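Transcriptional regulator AefR (Pseudomonas syringae pv. tomato, PDB 3CDL) probably acts as a TetR-family transcription factor, binding regulatory DNA through an N-terminal helix-turn-helix domain. Local coordinates at residues Lys10-Ser13 with Ile14-Ala18; His49-Ser52 with Lys53-Phe57; Arg107-Val110 with Gly111-His115. All coordinates share one frame; numbering follows the deposited sequence.

How the contacts relate
From the N terminus, contact 1 is one stretch of helix 9-24, contact 2 the turn from helix 43-49 into helix 53-64, and contact 3 the later part of helix 100-114. All three are local, and they follow in series without nesting or crossing; none closes a long loop. Contacts 1 and 2 lie about 11 Å apart between centres and touch: Arg11 and Val15 reach Phe50, and Ile14 reaches His49, inside the DNA-binding domain. Contact 2 then passes the connection on, since Phe57 packs on Val109, Ala112 and Thr113 of contact 3 in the C-terminal domain. Contacts 1 and 3 do not meet.

Contact 1: Lys10-Ser13 with Ile14-Ala18; sequences KRES and IVQAA
Ile14 reaches back one helical turn with both its backbone and its side chain to the carbonyl of Lys10. Its N donates to Lys10 O at 3.3 Å. The same oxygen is brushed by the side chain: CG1 lies anti to the carbonyl carbon of Ile14 and beside its backbone N (chi1 -57°), which puts Ile14 CG1 3.3 Å from Lys10 O, with CD1 beside the same oxygen. The CB bond of Ser13 points away from residues 14-18, though CB itself touches Ile14 N; the residue joins mainly through its carbonyl, where Ala17 N donates to Ser13 O at 3.1 Å. These are i to i+4 bonds of helix 9-24, the first helix of the TetR-type DNA-binding domain; Ile14 and Ala17 turn toward helix 32-39, touching Ile35, Arg38 and Ala39. On another flank Glu12 takes the short bond of the series, Gln16 N to Glu12 O at 2.7 Å. The Gln16 chain bends at chi2 (61°) and folds back over this carbonyl, which brings Gln16 NE2 to 3.5 Å from Glu12 O. The Glu12 carboxylate is engaged elsewhere, in a salt bridge from OE2 to Arg63 of helix 53-64. Between these flanks Val15 N meets Arg11 O at 2.9 Å in an almost straight bond, with Val15 CG2 3.3 Å from that oxygen. The CB of Arg11 points away from residues 14-18, and its NH2 hydrogen-bonds to His49 O.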
ATOM      1  N   LYS B  10     -22.614  21.710   3.061  1.00 57.61           N
ATOM      2  CA  LYS B  10     -21.708  22.730   2.545  1.00 57.73           C
ATOM      3  C   LYS B  10     -20.246  22.463   2.904  1.00 57.63           C
ATOM      4  O   LYS B  10     -19.347  22.846   2.149  1.00 57.79           O
ATOM      5  CB  LYS B  10     -22.121  24.130   2.989  1.00 57.95           C
ATOM      6  CG  LYS B  10     -21.595  25.236   2.068  1.00 58.50           C
ATOM      7  CD  LYS B  10     -22.136  25.114   0.630  1.00 59.11           C
ATOM      8  CE  LYS B  10     -23.620  25.500   0.517  1.00 59.49           C
ATOM      9  NZ  LYS B  10     -23.888  26.906   0.920  1.00 58.90           N
ATOM     10  N   ARG B  11     -20.012  21.822   4.052  1.00 57.21           N
ATOM     11  CA  ARG B  11     -18.675  21.340   4.390  1.00 56.65           C
ATOM     12  C   ARG B  11     -18.260  20.298   3.365  1.00 56.27           C
ATOM     13  O   ARG B  11     -17.152  20.365   2.818  1.00 56.16           O
ATOM     14  CB  ARG B  11     -18.612  20.750   5.809  1.00 56.82           C
ATOM     15  CG  ARG B  11     -17.843  21.611   6.818  1.00 57.12           C
ATOM     16  CD  ARG B  11     -17.061  20.787   7.858  1.00 57.00           C
ATOM     17  NE  ARG B  11     -16.001  21.590   8.490  1.00 57.44           N
ATOM     18  CZ  ARG B  11     -15.035  21.114   9.277  1.00 57.24           C
ATOM     19  NH1 ARG B  11     -14.966  19.815   9.557  1.00 57.87           N
ATOM     20  NH2 ARG B  11     -14.125  21.940   9.788  1.00 55.66           N
ATOM     21  N   GLU B  12     -19.169  19.358   3.097  1.00 55.61           N
ATOM     22  CA  GLU B  12     -18.927  18.273   2.150  1.00 55.10           C
ATOM     23  C   GLU B  12     -18.638  18.824   0.771  1.00 54.59           C
ATOM     24  O   GLU B  12     -17.728  18.351   0.092  1.00 54.94           O
ATOM     25  CB  GLU B  12     -20.105  17.291   2.090  1.00 55.33           C
ATOM     26  CG  GLU B  12     -20.427  16.558   3.401  1.00 55.68           C
ATOM     27  CD  GLU B  12     -19.342  15.577   3.855  1.00 56.52           C
ATOM     28  OE1 GLU B  12     -19.543  14.943   4.918  1.00 57.29           O
ATOM     29  OE2 GLU B  12     -18.303  15.431   3.166  1.00 54.93           O
ATOM     30  N   SER B  13     -19.407  19.834   0.377  1.00 53.84           N
ATOM     31  CA  SER B  13     -19.193  20.557  -0.870  1.00 53.20           C
ATOM     32  C   SER B  13     -17.725  20.983  -1.012  1.00 52.72           C
ATOM     33  O   SER B  13     -17.072  20.671  -2.009  1.00 52.63           O
ATOM     34  CB  SER B  13     -20.127  21.775  -0.918  1.00 53.33           C
ATOM     35  OG  SER B  13     -20.219  22.341  -2.213  1.00 53.31           O
ATOM     36  N   ILE B  14     -17.208  21.672   0.000  1.00 52.13           N
ATOM     37  CA  ILE B  14     -15.829  22.180  -0.012  1.00 51.75           C
ATOM     38  C   ILE B  14     -14.780  21.048   0.040  1.00 51.50           C
ATOM     39  O   ILE B  14     -13.778  21.081  -0.691  1.00 51.56           O
ATOM     40  CB  ILE B  14     -15.591  23.176   1.152  1.00 51.61           C
ATOM     41  CG1 ILE B  14     -16.594  24.335   1.085  1.00 51.30           C
ATOM     42  CG2 ILE B  14     -14.153  23.675   1.149  1.00 51.09           C
ATOM     43  CD1 ILE B  14     -16.793  25.067   2.403  1.00 50.65           C
ATOM     44  N   VAL B  15     -15.009  20.063   0.909  1.00 51.23           N
ATOM     45  CA  VAL B  15     -14.158  18.873   0.984  1.00 51.02           C
ATOM     46  C   VAL B  15     -14.084  18.203  -0.390  1.00 51.08           C
ATOM     47  O   VAL B  15     -12.988  17.882  -0.851  1.00 51.14           O
ATOM     48  CB  VAL B  15     -14.665  17.860   2.041  1.00 51.04           C
ATOM     49  CG1 VAL B  15     -13.927  16.541   1.933  1.00 50.23           C
ATOM     50  CG2 VAL B  15     -14.528  18.432   3.448  1.00 51.28           C
ATOM     51  N   GLN B  16     -15.250  18.021  -1.031  1.00 50.74           N
ATOM     52  CA  GLN B  16     -15.370  17.396  -2.360  1.00 50.44           C
ATOM     53  C   GLN B  16     -14.541  18.091  -3.426  1.00 50.24           C
ATOM     54  O   GLN B  16     -13.791  17.449  -4.173  1.00 50.14           O
ATOM     55  CB  GLN B  16     -16.824  17.357  -2.819  1.00 50.19           C
ATOM     56  CG  GLN B  16     -17.375  15.985  -2.997  1.00 51.19           C
ATOM     57  CD  GLN B  16     -17.348  15.195  -1.715  1.00 53.94           C
ATOM     58  OE1 GLN B  16     -16.302  14.665  -1.304  1.00 53.85           O
ATOM     59  NE2 GLN B  16     -18.510  15.093  -1.071  1.00 55.32           N
ATOM     60  N   ALA B  17     -14.702  19.407  -3.500  1.00 49.73           N
ATOM     61  CA  ALA B  17     -13.906  20.234  -4.384  1.00 49.25           C
ATOM     62  C   ALA B  17     -12.425  20.118  -4.033  1.00 48.97           C
ATOM     63  O   ALA B  17     -11.570  20.174  -4.918  1.00 49.00           O
ATOM     64  CB  ALA B  17     -14.359  21.671  -4.288  1.00 49.49           C
ATOM     65  N   ALA B  18     -12.119  19.949  -2.750  1.00 48.47           N
ATOM     66  CA  ALA B  18     -10.722  19.836  -2.335  1.00 48.09           C
ATOM     67  C   ALA B  18     -10.106  18.557  -2.901  1.00 47.59           C
ATOM     68  O   ALA B  18      -8.972  18.558  -3.385  1.00 47.76           O
ATOM     69  CB  ALA B  18     -10.601  19.886  -0.816  1.00 48.12           C
TER

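Contact 2: His49-Ser52 with Lys53-Phe57; sequences HFPS and KEELF
Glu55 runs its side chain back along Pro51 to the CD1 corner of Phe50, from the first turn of helix 53-64 to the loop before it. Its CB points toward the loop, lying 3.5 Å from Ser52 O and also near Pro51 CD. CG stays beside that proline, and a bend at chi2 (-107°) brings the carboxylate beside Pro51 CD, with Glu55 CD 3.5 Å from it. At the tip the oxygens divide: OE2 remains by Pro51, whereas Glu55 OE1 comes 3.4 Å from Phe50 CD1, obliquely to the aromatic ring, and also forms a long, weak ion pair with Arg11 NH2. The carboxylate and phenyl planes are almost perpendicular, 87° apart. Leu56 takes a face of that ring: its CD1 stands 3.9 Å from the centroid, nearly on the ring normal, a CH-pi contact. Ser52 is the N-cap. With OG set between its own backbone N and carbonyl carbon (chi1 60°), it accepts a weak bond from Glu55 N at 3.5 Å, while Leu56 N donates to Ser52 O at 3.0 Å. The turn thus leads out of the predicted helix-turn-helix into the next helix. Phe50 rests on Arg11 and Val15 of helix 9-24, Leu56 touches Ala18 of that helix and Ile35 of helix 32-39, and Phe57 turns to helix 100-114.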
ATOM      1  N   HIS B  49     -15.027  27.461   7.254  1.00 46.14           N
ATOM      2  CA  HIS B  49     -14.948  26.035   7.545  1.00 46.37           C
ATOM      3  C   HIS B  49     -13.521  25.555   7.793  1.00 46.45           C
ATOM      4  O   HIS B  49     -13.265  24.858   8.774  1.00 46.90           O
ATOM      5  CB  HIS B  49     -15.659  25.217   6.467  1.00 46.39           C
ATOM      6  CG  HIS B  49     -17.156  25.225   6.606  1.00 47.55           C
ATOM      7  ND1 HIS B  49     -18.008  25.264   5.522  1.00 48.28           N
ATOM      8  CD2 HIS B  49     -17.951  25.218   7.707  1.00 48.01           C
ATOM      9  CE1 HIS B  49     -19.262  25.273   5.949  1.00 48.28           C
ATOM     10  NE2 HIS B  49     -19.255  25.249   7.270  1.00 47.69           N
ATOM     11  N   PHE B  50     -12.589  25.955   6.926  1.00 46.41           N
ATOM     12  CA  PHE B  50     -11.182  25.571   7.050  1.00 45.97           C
ATOM     13  C   PHE B  50     -10.285  26.777   6.894  1.00 45.75           C
ATOM     14  O   PHE B  50     -10.154  27.301   5.780  1.00 45.91           O
ATOM     15  CB  PHE B  50     -10.813  24.536   5.992  1.00 46.10           C
ATOM     16  CG  PHE B  50     -11.737  23.357   5.961  1.00 46.65           C
ATOM     17  CD1 PHE B  50     -11.539  22.280   6.833  1.00 46.69           C
ATOM     18  CD2 PHE B  50     -12.814  23.328   5.081  1.00 45.96           C
ATOM     19  CE1 PHE B  50     -12.391  21.182   6.821  1.00 45.60           C
ATOM     20  CE2 PHE B  50     -13.675  22.238   5.061  1.00 46.38           C
ATOM     21  CZ  PHE B  50     -13.465  21.162   5.937  1.00 46.44           C
ATOM     22  N   PRO B  51      -9.646  27.217   7.998  1.00 45.36           N
ATOM     23  CA  PRO B  51      -8.783  28.410   7.984  1.00 45.15           C
ATOM     24  C   PRO B  51      -7.480  28.239   7.189  1.00 44.88           C
ATOM     25  O   PRO B  51      -6.773  29.212   6.963  1.00 44.58           O
ATOM     26  CB  PRO B  51      -8.480  28.654   9.475  1.00 44.99           C
ATOM     27  CG  PRO B  51      -9.414  27.775  10.228  1.00 44.82           C
ATOM     28  CD  PRO B  51      -9.701  26.613   9.337  1.00 45.04           C
ATOM     29  N   SER B  52      -7.180  27.012   6.767  1.00 45.05           N
ATOM     30  CA  SER B  52      -5.970  26.715   5.991  1.00 45.24           C
ATOM     31  C   SER B  52      -6.017  25.303   5.422  1.00 45.46           C
ATOM     32  O   SER B  52      -6.766  24.461   5.912  1.00 45.61           O
ATOM     33  CB  SER B  52      -4.711  26.881   6.843  1.00 44.59           C
ATOM     34  OG  SER B  52      -4.729  26.008   7.948  1.00 43.66           O
ATOM     35  N   LYS B  53      -5.206  25.060   4.395  1.00 45.88           N
ATOM     36  CA  LYS B  53      -5.005  23.713   3.828  1.00 46.64           C
ATOM     37  C   LYS B  53      -4.573  22.630   4.852  1.00 46.66           C
ATOM     38  O   LYS B  53      -5.051  21.492   4.774  1.00 46.69           O
ATOM     39  CB  LYS B  53      -4.023  23.769   2.654  1.00 46.62           C
ATOM     40  CG  LYS B  53      -4.479  24.673   1.511  1.00 47.63           C
ATOM     41  CD  LYS B  53      -3.339  24.976   0.537  1.00 48.24           C
ATOM     42  CE  LYS B  53      -2.816  23.711  -0.100  1.00 47.88           C
ATOM     43  NZ  LYS B  53      -1.857  24.013  -1.184  1.00 49.31           N
ATOM     44  N   GLU B  54      -3.694  22.988   5.800  1.00 46.55           N
ATOM     45  CA  GLU B  54      -3.415  22.153   6.986  1.00 46.62           C
ATOM     46  C   GLU B  54      -4.704  21.672   7.666  1.00 46.19           C
ATOM     47  O   GLU B  54      -4.908  20.471   7.838  1.00 46.07           O
ATOM     48  CB  GLU B  54      -2.567  22.905   8.028  1.00 46.52           C
ATOM     49  CG  GLU B  54      -1.044  22.834   7.834  1.00 47.38           C
ATOM     50  CD  GLU B  54      -0.252  22.889   9.157  1.00 47.94           C
ATOM     51  OE1 GLU B  54      -0.721  22.283  10.156  1.00 50.29           O
ATOM     52  OE2 GLU B  54       0.845  23.518   9.196  1.00 48.12           O
ATOM     53  N   GLU B  55      -5.568  22.615   8.048  1.00 45.88           N
ATOM     54  CA  GLU B  55      -6.809  22.299   8.761  1.00 45.45           C
ATOM     55  C   GLU B  55      -7.751  21.479   7.878  1.00 44.83           C
ATOM     56  O   GLU B  55      -8.587  20.725   8.377  1.00 44.96           O
ATOM     57  CB  GLU B  55      -7.492  23.579   9.255  1.00 45.45           C
ATOM     58  CG  GLU B  55      -8.039  23.507  10.692  1.00 47.17           C
ATOM     59  CD  GLU B  55      -9.581  23.407  10.790  1.00 48.88           C
ATOM     60  OE1 GLU B  55     -10.219  22.783   9.912  1.00 50.75           O
ATOM     61  OE2 GLU B  55     -10.164  23.955  11.759  1.00 48.02           O
ATOM     62  N   LEU B  56      -7.602  21.619   6.567  1.00 44.16           N
ATOM     63  CA  LEU B  56      -8.418  20.882   5.612  1.00 43.38           C
ATOM     64  C   LEU B  56      -7.850  19.483   5.398  1.00 43.37           C
ATOM     65  O   LEU B  56      -8.593  18.481   5.381  1.00 43.18           O
ATOM     66  CB  LEU B  56      -8.500  21.667   4.294  1.00 43.73           C
ATOM     67  CG  LEU B  56      -9.042  21.020   3.012  1.00 43.25           C
ATOM     68  CD1 LEU B  56     -10.527  20.585   3.130  1.00 42.99           C
ATOM     69  CD2 LEU B  56      -8.841  21.995   1.876  1.00 42.63           C
ATOM     70  N   PHE B  57      -6.526  19.422   5.233  1.00 42.70           N
ATOM     71  CA  PHE B  57      -5.812  18.154   5.200  1.00 42.09           C
ATOM     72  C   PHE B  57      -6.041  17.350   6.480  1.00 42.13           C
ATOM     73  O   PHE B  57      -6.180  16.127   6.422  1.00 41.81           O
ATOM     74  CB  PHE B  57      -4.313  18.368   4.982  1.00 41.56           C
ATOM     75  CG  PHE B  57      -3.540  17.087   4.860  1.00 40.68           C
ATOM     76  CD1 PHE B  57      -3.538  16.376   3.664  1.00 38.18           C
ATOM     77  CD2 PHE B  57      -2.832  16.589   5.937  1.00 39.77           C
ATOM     78  CE1 PHE B  57      -2.860  15.216   3.544  1.00 38.52           C
ATOM     79  CE2 PHE B  57      -2.143  15.411   5.835  1.00 40.60           C
ATOM     80  CZ  PHE B  57      -2.160  14.711   4.633  1.00 41.53           C
TER

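Contact 3: Arg107-Val110 with Gly111-His115; sequences RVVV and GATIH
In the later part of helix 100-114, in the C-terminal domain of this TetR-family protein, Gly111 to Ile114 bond back to Arg107-Val110 chiefly through the backbone. Gly111 N donates to Arg107 O at 2.7 Å, and Ile114 N to Val110 O at 2.9 Å. Between them Ala112 N reaches Val108 O at 2.8 Å with a more bent N-H...O angle of 132°, and Ala112 CB sits 3.2 Å from the same oxygen. Val110 O is a bifurcated acceptor, with a weak i to i+3 bond from Thr113 N at 3.1 Å beside the i to i+4 bond from Ile114 N. Ile114 CG2, placed between its own backbone N and carbonyl carbon, lies 3.4 Å from Val110 O and sets one methyl beside that carbonyl oxygen. Val108 touches Met60, and Val109 touches Met60 and Leu61, of helix 53-64. Polar groups serve the dimer: Thr113 OG1 bonds to Thr173 O of the second subunit, and Gly111 O to His115 NE2 of that subunit. The N-H groups of Gly111, Ala112 and Ile114 are therefore met within the helix, that of Thr113 only weakly, while a hydroxyl and a carbonyl extend hydrogen bonding across the subunit interface.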
ATOM      1  N   ARG B 107      -6.790   8.206  -2.204  1.00 46.86           N
ATOM      2  CA  ARG B 107      -5.828   8.538  -3.249  1.00 47.63           C
ATOM      3  C   ARG B 107      -5.195   9.916  -3.032  1.00 47.35           C
ATOM      4  O   ARG B 107      -3.968  10.045  -2.932  1.00 46.81           O
ATOM      5  CB  ARG B 107      -6.489   8.497  -4.615  1.00 47.70           C
ATOM      6  CG  ARG B 107      -6.160   7.276  -5.421  1.00 51.13           C
ATOM      7  CD  ARG B 107      -6.897   7.287  -6.758  1.00 56.93           C
ATOM      8  NE  ARG B 107      -8.357   7.239  -6.569  1.00 60.34           N
ATOM      9  CZ  ARG B 107      -9.111   6.167  -6.816  1.00 63.03           C
ATOM     10  NH1 ARG B 107      -8.555   5.055  -7.284  1.00 63.82           N
ATOM     11  NH2 ARG B 107     -10.427   6.205  -6.612  1.00 63.51           N
ATOM     12  N   VAL B 108      -6.024  10.953  -2.942  1.00 47.06           N
ATOM     13  CA  VAL B 108      -5.457  12.276  -2.690  1.00 47.07           C
ATOM     14  C   VAL B 108      -4.652  12.347  -1.378  1.00 47.13           C
ATOM     15  O   VAL B 108      -3.645  13.026  -1.358  1.00 47.62           O
ATOM     16  CB  VAL B 108      -6.426  13.512  -2.971  1.00 46.64           C
ATOM     17  CG1 VAL B 108      -7.472  13.166  -4.008  1.00 46.62           C
ATOM     18  CG2 VAL B 108      -7.071  14.039  -1.736  1.00 46.48           C
ATOM     19  N   VAL B 109      -5.047  11.623  -0.325  1.00 46.83           N
ATOM     20  CA  VAL B 109      -4.321  11.715   0.963  1.00 47.23           C
ATOM     21  C   VAL B 109      -2.955  11.021   0.929  1.00 47.34           C
ATOM     22  O   VAL B 109      -1.940  11.594   1.337  1.00 47.29           O
ATOM     23  CB  VAL B 109      -5.165  11.233   2.195  1.00 47.31           C
ATOM     24  CG1 VAL B 109      -4.344  11.277   3.458  1.00 46.60           C
ATOM     25  CG2 VAL B 109      -6.369  12.116   2.382  1.00 47.03           C
ATOM     26  N   VAL B 110      -2.953   9.783   0.444  1.00 47.62           N
ATOM     27  CA  VAL B 110      -1.732   9.086   0.103  1.00 47.52           C
ATOM     28  C   VAL B 110      -0.877   9.885  -0.873  1.00 47.33           C
ATOM     29  O   VAL B 110       0.338  10.013  -0.692  1.00 48.00           O
ATOM     30  CB  VAL B 110      -2.032   7.696  -0.483  1.00 48.10           C
ATOM     31  CG1 VAL B 110      -0.714   6.987  -0.877  1.00 47.52           C
ATOM     32  CG2 VAL B 110      -2.818   6.875   0.526  1.00 47.13           C
ATOM     33  N   GLY B 111      -1.508  10.420  -1.909  1.00 47.14           N
ATOM     34  CA  GLY B 111      -0.794  11.251  -2.869  1.00 46.23           C
ATOM     35  C   GLY B 111      -0.178  12.476  -2.220  1.00 45.36           C
ATOM     36  O   GLY B 111       0.903  12.932  -2.610  1.00 45.68           O
ATOM     37  N   ALA B 112      -0.865  13.014  -1.223  1.00 44.21           N
ATOM     38  CA  ALA B 112      -0.366  14.199  -0.567  1.00 43.92           C
ATOM     39  C   ALA B 112       0.707  13.863   0.464  1.00 43.67           C
ATOM     40  O   ALA B 112       1.503  14.714   0.812  1.00 43.55           O
ATOM     41  CB  ALA B 112      -1.523  15.028   0.057  1.00 43.47           C
ATOM     42  N   THR B 113       0.748  12.638   0.975  1.00 43.96           N
ATOM     43  CA  THR B 113       1.780  12.373   1.993  1.00 44.78           C
ATOM     44  C   THR B 113       3.029  11.697   1.463  1.00 44.17           C
ATOM     45  O   THR B 113       4.095  11.873   2.036  1.00 44.30           O
ATOM     46  CB  THR B 113       1.248  11.680   3.320  1.00 44.18           C
ATOM     47  OG1 THR B 113       1.380  10.262   3.236  1.00 47.64           O
ATOM     48  CG2 THR B 113      -0.185  12.013   3.584  1.00 44.04           C
ATOM     49  N   ILE B 114       2.896  10.949   0.369  1.00 44.64           N
ATOM     50  CA  ILE B 114       3.982  10.078  -0.131  1.00 45.03           C
ATOM     51  C   ILE B 114       5.339  10.781  -0.273  1.00 45.37           C
ATOM     52  O   ILE B 114       6.361  10.300   0.273  1.00 44.90           O
ATOM     53  CB  ILE B 114       3.580   9.280  -1.422  1.00 45.29           C
ATOM     54  CG1 ILE B 114       4.676   8.274  -1.822  1.00 45.41           C
ATOM     55  CG2 ILE B 114       3.178  10.215  -2.579  1.00 44.99           C
ATOM     56  CD1 ILE B 114       4.143   6.988  -2.483  1.00 43.78           C
ATOM     57  N   HIS B 115       5.347  11.919  -0.966  1.00 45.37           N
ATOM     58  CA  HIS B 115       6.590  12.698  -1.124  1.00 45.90           C
ATOM     59  C   HIS B 115       6.636  13.975  -0.283  1.00 45.77           C
ATOM     60  O   HIS B 115       7.264  14.939  -0.665  1.00 45.87           O
ATOM     61  CB  HIS B 115       6.891  12.972  -2.614  1.00 45.20           C
ATOM     62  CG  HIS B 115       7.246  11.733  -3.373  1.00 44.91           C
ATOM     63  ND1 HIS B 115       8.477  11.111  -3.257  1.00 43.62           N
ATOM     64  CD2 HIS B 115       6.515  10.968  -4.220  1.00 42.64           C
ATOM     65  CE1 HIS B 115       8.494  10.031  -4.016  1.00 43.68           C
ATOM     66  NE2 HIS B 115       7.311   9.917  -4.607  1.00 45.45           N
TER